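Local coordinates for AlgW protein (Pseudomonas aeruginosa, PDB 7CO3) that probably cleaves proteins as an HtrA-type serine endopeptidase, joining a trypsin-like protease domain to a PDZ domain, at residues Y117-N122 with L154-I159; I175-V180 with S200-N205. The protein carries 1 engineered substitution. All coordinates share one frame; numbering follows the deposited sequence.

Contact 1 of 2, residues Y117-N122 with L154-I159; sequences YLLTNN and LAVLKI
L118 and T120 exchange backbone hydrogen bonds with L157 and A155, making 117-120 and 154-158 antiparallel neighbours whose axes approach to 4.6 Å and run at 150° to each other. The bonds differ in shape: L157 N meets L118 O in the carbonyl plane at 2.9 Å and nearly straight, whereas A155 N reaches T120 O from above that carbonyl's plane. L119-V156, a non-hydrogen-bonded pair, lies between them, and Y117-K158 follows at the end. L157 O also takes a CA-H...O contact from Y117 CA, 3.3 Å away, weaker than its N-H bond from L118.

On the face of Y117, L119, V156 and K158, the lysine carries its CG anti to the backbone N (chi1 -166°), against Y117 CE1 at 3.6 Å. Bends farther along swing NZ over the face of the phenol, 4.9 Å from the ring centroid, in a cation-pi contact, while E115 O takes a hydrogen bond from the same NZ. L119 CD2 lies between L154 CD2 and V156 CG2, and all three residues pack on helix 261-274. On the other face, L118 CD1 rests on I159, 3.8 Å from CG1, the two side chains crossing at about a right angle. T120 turns CG2 to L157 CG, at 4.1 Å, and bonds S108 O through OG1.

Most of this pair, in the first barrel of a chymotrypsin-like fold, is thus buried and apolar, while its Y117-K158 end is partly exposed and polar. At the opposite end N121 ND2 bonds D153 O and T243 OG1, and N121 touches the engineered A227, which places that end at the probable active site.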
loop_
_atom_site.group_PDB
_atom_site.type_symbol
_atom_site.label_atom_id
_atom_site.label_comp_id
_atom_site.label_asym_id
_atom_site.label_seq_id
_atom_site.Cartn_x
_atom_site.Cartn_y
_atom_site.Cartn_z
ATOM N N TYR B 117 -5.993 21.391 24.115
ATOM C CA TYR B 117 -7.138 20.803 23.434
ATOM C C TYR B 117 -6.671 19.878 22.296
ATOM O O TYR B 117 -5.723 20.189 21.567
ATOM C CB TYR B 117 -8.058 21.893 22.875
ATOM C CG TYR B 117 -8.768 22.678 23.968
ATOM C CD1 TYR B 117 -9.656 22.048 24.830
ATOM C CD2 TYR B 117 -8.547 24.048 24.141
ATOM C CE1 TYR B 117 -10.312 22.756 25.833
ATOM C CE2 TYR B 117 -9.221 24.769 25.145
ATOM C CZ TYR B 117 -10.087 24.112 25.984
ATOM O OH TYR B 117 -10.743 24.791 26.990
ATOM N N LEU B 118 -7.359 18.753 22.143
ATOM C CA LEU B 118 -6.966 17.728 21.188
ATOM C C LEU B 118 -8.196 17.305 20.443
ATOM O O LEU B 118 -9.270 17.193 21.037
ATOM C CB LEU B 118 -6.307 16.501 21.861
ATOM C CG LEU B 118 -4.896 16.706 22.428
ATOM C CD1 LEU B 118 -4.971 17.023 23.891
ATOM C CD2 LEU B 118 -3.977 15.498 22.232
ATOM N N LEU B 119 -8.028 17.082 19.141
ATOM C CA LEU B 119 -9.037 16.453 18.309
ATOM C C LEU B 119 -8.719 14.959 18.104
ATOM O O LEU B 119 -7.550 14.568 17.968
ATOM C CB LEU B 119 -9.091 17.168 16.958
ATOM C CG LEU B 119 -10.209 18.185 16.703
ATOM C CD1 LEU B 119 -9.956 18.912 15.415
ATOM C CD2 LEU B 119 -11.598 17.544 16.713
ATOM N N THR B 120 -9.767 14.137 18.076
ATOM C CA THR B 120 -9.687 12.715 17.732
ATOM C C THR B 120 -11.050 12.307 17.182
ATOM O O THR B 120 -11.952 13.144 17.063
ATOM C CB THR B 120 -9.275 11.865 18.945
ATOM O OG1 THR B 120 -9.246 10.489 18.562
ATOM C CG2 THR B 120 -10.300 12.030 20.127
ATOM N N ASN B 121 -11.223 11.017 16.837
ATOM C CA ASN B 121 -12.533 10.546 16.385
ATOM C C ASN B 121 -13.466 10.191 17.541
ATOM O O ASN B 121 -13.033 9.709 18.585
ATOM C CB ASN B 121 -12.444 9.291 15.499
ATOM C CG ASN B 121 -11.836 9.548 14.126
ATOM O OD1 ASN B 121 -11.010 8.769 13.663
ATOM N ND2 ASN B 121 -12.232 10.639 13.479
ATOM N N ASN B 122 -14.776 10.365 17.306
ATOM C CA ASN B 122 -15.758 9.939 18.302
ATOM C C ASN B 122 -15.632 8.451 18.595
ATOM O O ASN B 122 -15.633 8.038 19.760
ATOM C CB ASN B 122 -17.191 10.242 17.856
ATOM C CG ASN B 122 -18.199 9.844 18.910
ATOM O OD1 ASN B 122 -17.981 10.099 20.101
ATOM N ND2 ASN B 122 -19.270 9.179 18.497
ATOM N N LEU B 154 -16.388 13.094 15.455
ATOM C CA LEU B 154 -15.313 13.864 16.081
ATOM C C LEU B 154 -15.509 13.965 17.587
ATOM O O LEU B 154 -16.622 13.847 18.102
ATOM C CB LEU B 154 -15.177 15.281 15.461
ATOM C CG LEU B 154 -14.712 15.273 13.978
ATOM C CD1 LEU B 154 -14.898 16.631 13.283
ATOM C CD2 LEU B 154 -13.239 14.858 13.894
ATOM N N ALA B 155 -14.411 14.185 18.292
ATOM C CA ALA B 155 -14.491 14.395 19.726
ATOM C C ALA B 155 -13.342 15.293 20.126
ATOM O O ALA B 155 -12.318 15.350 19.448
ATOM C CB ALA B 155 -14.460 13.083 20.520
ATOM N N VAL B 156 -13.545 16.050 21.203
ATOM C CA VAL B 156 -12.547 16.977 21.717
ATOM C C VAL B 156 -12.163 16.536 23.112
ATOM O O VAL B 156 -13.032 16.194 23.924
ATOM C CB VAL B 156 -13.057 18.434 21.731
ATOM C CG1 VAL B 156 -12.003 19.321 22.301
ATOM C CG2 VAL B 156 -13.417 18.886 20.337
ATOM N N LEU B 157 -10.865 16.553 23.376
ATOM C CA LEU B 157 -10.249 16.200 24.637
ATOM C C LEU B 157 -9.473 17.415 25.133
ATOM O O LEU B 157 -9.083 18.284 24.352
ATOM C CB LEU B 157 -9.261 15.022 24.487
ATOM C CG LEU B 157 -9.700 13.684 23.867
ATOM C CD1 LEU B 157 -8.483 12.701 23.787
ATOM C CD2 LEU B 157 -10.838 13.093 24.661
ATOM N N LYS B 158 -9.207 17.426 26.430
ATOM C CA LYS B 158 -8.436 18.469 27.091
ATOM C C LYS B 158 -7.441 17.821 28.031
ATOM O O LYS B 158 -7.796 16.906 28.779
ATOM C CB LYS B 158 -9.357 19.428 27.880
ATOM C CG LYS B 158 -8.681 20.747 28.329
ATOM C CD LYS B 158 -7.879 20.590 29.628
ATOM C CE LYS B 158 -7.562 21.927 30.270
ATOM N NZ LYS B 158 -7.097 22.918 29.261
ATOM N N ILE B 159 -6.206 18.317 28.011
ATOM C CA ILE B 159 -5.169 17.889 28.934
ATOM C C ILE B 159 -4.552 19.117 29.592
ATOM O O ILE B 159 -4.631 20.230 29.068
ATOM C CB ILE B 159 -4.095 17.015 28.239
ATOM C CG1 ILE B 159 -3.289 17.791 27.167
ATOM C CG2 ILE B 159 -4.760 15.748 27.620
ATOM C CD1 ILE B 159 -2.078 16.980 26.607
#

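Contact 2 of 2, residues I175-V180 with S200-N205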
loop_
_atom_site.group_PDB
_atom_site.type_symbol
_atom_site.label_atom_id
_atom_site.label_comp_id
_atom_site.label_asym_id
_atom_site.label_seq_id
_atom_site.Cartn_x
_atom_site.Cartn_y
_atom_site.Cartn_z
ATOM N N ILE B 175 -6.287 22.231 -1.037
ATOM C CA ILE B 175 -5.565 21.055 -1.512
ATOM C C ILE B 175 -6.108 20.661 -2.870
ATOM O O ILE B 175 -7.269 20.909 -3.190
ATOM C CB ILE B 175 -5.648 19.868 -0.522
ATOM C CG1 ILE B 175 -7.049 19.267 -0.526
ATOM C CG2 ILE B 175 -5.166 20.269 0.870
ATOM C CD1 ILE B 175 -7.276 18.165 0.500
ATOM N N ARG B 176 -5.247 20.056 -3.682
ATOM C CA ARG B 176 -5.635 19.486 -4.962
ATOM C C ARG B 176 -5.308 18.000 -4.941
ATOM O O ARG B 176 -4.330 17.581 -4.309
ATOM C CB ARG B 176 -4.882 20.134 -6.140
ATOM C CG ARG B 176 -5.089 21.627 -6.353
ATOM C CD ARG B 176 -4.111 22.193 -7.408
ATOM N NE ARG B 176 -4.418 21.758 -8.783
ATOM C CZ ARG B 176 -3.561 21.844 -9.799
ATOM N NH1 ARG B 176 -2.350 22.358 -9.616
ATOM N NH2 ARG B 176 -3.902 21.412 -10.998
ATOM N N THR B 177 -6.134 17.219 -5.645
ATOM C CA THR B 177 -5.830 15.820 -5.922
ATOM C C THR B 177 -4.488 15.685 -6.626
ATOM O O THR B 177 -4.200 16.390 -7.592
ATOM C CB THR B 177 -6.952 15.216 -6.768
ATOM O OG1 THR B 177 -8.135 15.193 -5.977
ATOM C CG2 THR B 177 -6.631 13.785 -7.253
ATOM N N GLY B 178 -3.655 14.775 -6.131
ATOM C CA GLY B 178 -2.309 14.652 -6.623
ATOM C C GLY B 178 -1.261 15.289 -5.735
ATOM O O GLY B 178 -0.085 14.987 -5.894
ATOM N N ASP B 179 -1.651 16.192 -4.844
ATOM C CA ASP B 179 -0.712 16.711 -3.849
ATOM C C ASP B 179 -0.236 15.573 -2.944
ATOM O O ASP B 179 -1.001 14.658 -2.629
ATOM C CB ASP B 179 -1.379 17.767 -2.973
ATOM C CG ASP B 179 -1.584 19.140 -3.661
ATOM O OD1 ASP B 179 -0.945 19.442 -4.709
ATOM O OD2 ASP B 179 -2.384 19.930 -3.117
ATOM N N VAL B 180 1.006 15.671 -2.462
ATOM C CA VAL B 180 1.531 14.672 -1.529
ATOM C C VAL B 180 1.006 14.940 -0.123
ATOM O O VAL B 180 0.886 16.090 0.291
ATOM C CB VAL B 180 3.071 14.682 -1.560
ATOM C CG1 VAL B 180 3.676 13.853 -0.398
ATOM C CG2 VAL B 180 3.568 14.194 -2.871
ATOM N N SER B 200 -6.024 11.417 -3.036
ATOM C CA SER B 200 -6.605 10.590 -4.087
ATOM C C SER B 200 -7.881 11.193 -4.658
ATOM O O SER B 200 -8.264 10.868 -5.790
ATOM C CB SER B 200 -6.885 9.187 -3.557
ATOM O OG SER B 200 -5.659 8.526 -3.331
ATOM N N ALA B 201 -8.562 12.009 -3.864
ATOM C CA ALA B 201 -9.843 12.643 -4.195
ATOM C C ALA B 201 -10.265 13.452 -2.976
ATOM O O ALA B 201 -9.744 13.271 -1.862
ATOM C CB ALA B 201 -10.929 11.635 -4.582
ATOM N N THR B 202 -11.194 14.372 -3.203
ATOM C CA THR B 202 -11.750 15.167 -2.124
ATOM C C THR B 202 -13.274 15.176 -2.230
ATOM O O THR B 202 -13.855 14.795 -3.248
ATOM C CB THR B 202 -11.194 16.613 -2.118
ATOM O OG1 THR B 202 -11.737 17.309 -3.250
ATOM C CG2 THR B 202 -9.670 16.640 -2.222
ATOM N N GLY B 203 -13.916 15.597 -1.144
ATOM C CA GLY B 203 -15.365 15.761 -1.143
ATOM C C GLY B 203 -16.127 14.458 -1.091
ATOM O O GLY B 203 -17.250 14.395 -1.599
ATOM N N ARG B 204 -15.544 13.400 -0.496
ATOM C CA ARG B 204 -16.210 12.094 -0.490
ATOM C C ARG B 204 -17.334 12.109 0.539
ATOM O O ARG B 204 -17.129 11.968 1.754
ATOM C CB ARG B 204 -15.218 10.973 -0.199
ATOM C CG ARG B 204 -14.283 10.717 -1.366
ATOM C CD ARG B 204 -14.952 9.929 -2.475
ATOM N NE ARG B 204 -13.950 9.242 -3.267
ATOM C CZ ARG B 204 -13.690 9.459 -4.553
ATOM N NH1 ARG B 204 -14.354 10.378 -5.235
ATOM N NH2 ARG B 204 -12.733 8.754 -5.158
ATOM N N ASN B 205 -18.531 12.338 0.038
ATOM C CA ASN B 205 -19.763 11.988 0.717
ATOM C C ASN B 205 -20.287 10.778 -0.032
ATOM O O ASN B 205 -19.677 10.336 -1.013
ATOM C CB ASN B 205 -20.719 13.177 0.732
ATOM C CG ASN B 205 -20.742 13.900 -0.605
ATOM O OD1 ASN B 205 -21.085 13.308 -1.623
ATOM N ND2 ASN B 205 -20.351 15.176 -0.611
#
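T177 meets S200 and A201 through van der Waals contact alone, both branches of its side chain being in use. With CG2 anti to the backbone N and OG1 anti to the carbonyl carbon (chi1 -66°), the methyl rests 3.6 Å from S200 O and the hydroxyl oxygen 3.5 Å from A201 CA. The one methyl-to-methyl touch is I175 CD1 on T202 CG2, 3.9 Å, the two side chains running alongside in opposite senses.

Within 175-180 the hydrogen bonds close a turn. This type II turn, from R176 to D179, has D179 N bonded to R176 O, and R176 N returns an almost straight bond of 2.9 Å to D179 OD2, met from above the carboxylate plane. G178, with phi 101°, supplies the positive phi that this turn needs at its third position.

Charged and polar ends reach the second subunit: D179 OD1 bonds S54 OG there, and S200 OG bonds V194 O of that chain. Within its own chain, the turn is tied by backbone bonds to I199 on strand 193-204, which pairs with strand 215-218 and has a G1 beta bulge where G203 and R204 face F215.

In the fold
The two contacts follow one another along the chain and sit in the two halves of a double-barrel protease fold, their centres about 24 Å apart and their nearest atoms about 13 Å apart. Contact 1 belongs to the closed six-stranded sheet; contact 2 joins the loop before strand 180-185 to strand 193-204 of the mixed sheet, at the interface with the second subunit. Contact 1 reaches the probable active site: N121 touches A227, the engineered position, and 154-159 directly follows D153, in keeping with the catalytic centre of this family lying between the barrels. Contact 1 is therefore part of the buried first barrel, contact 2 part of a subunit interface.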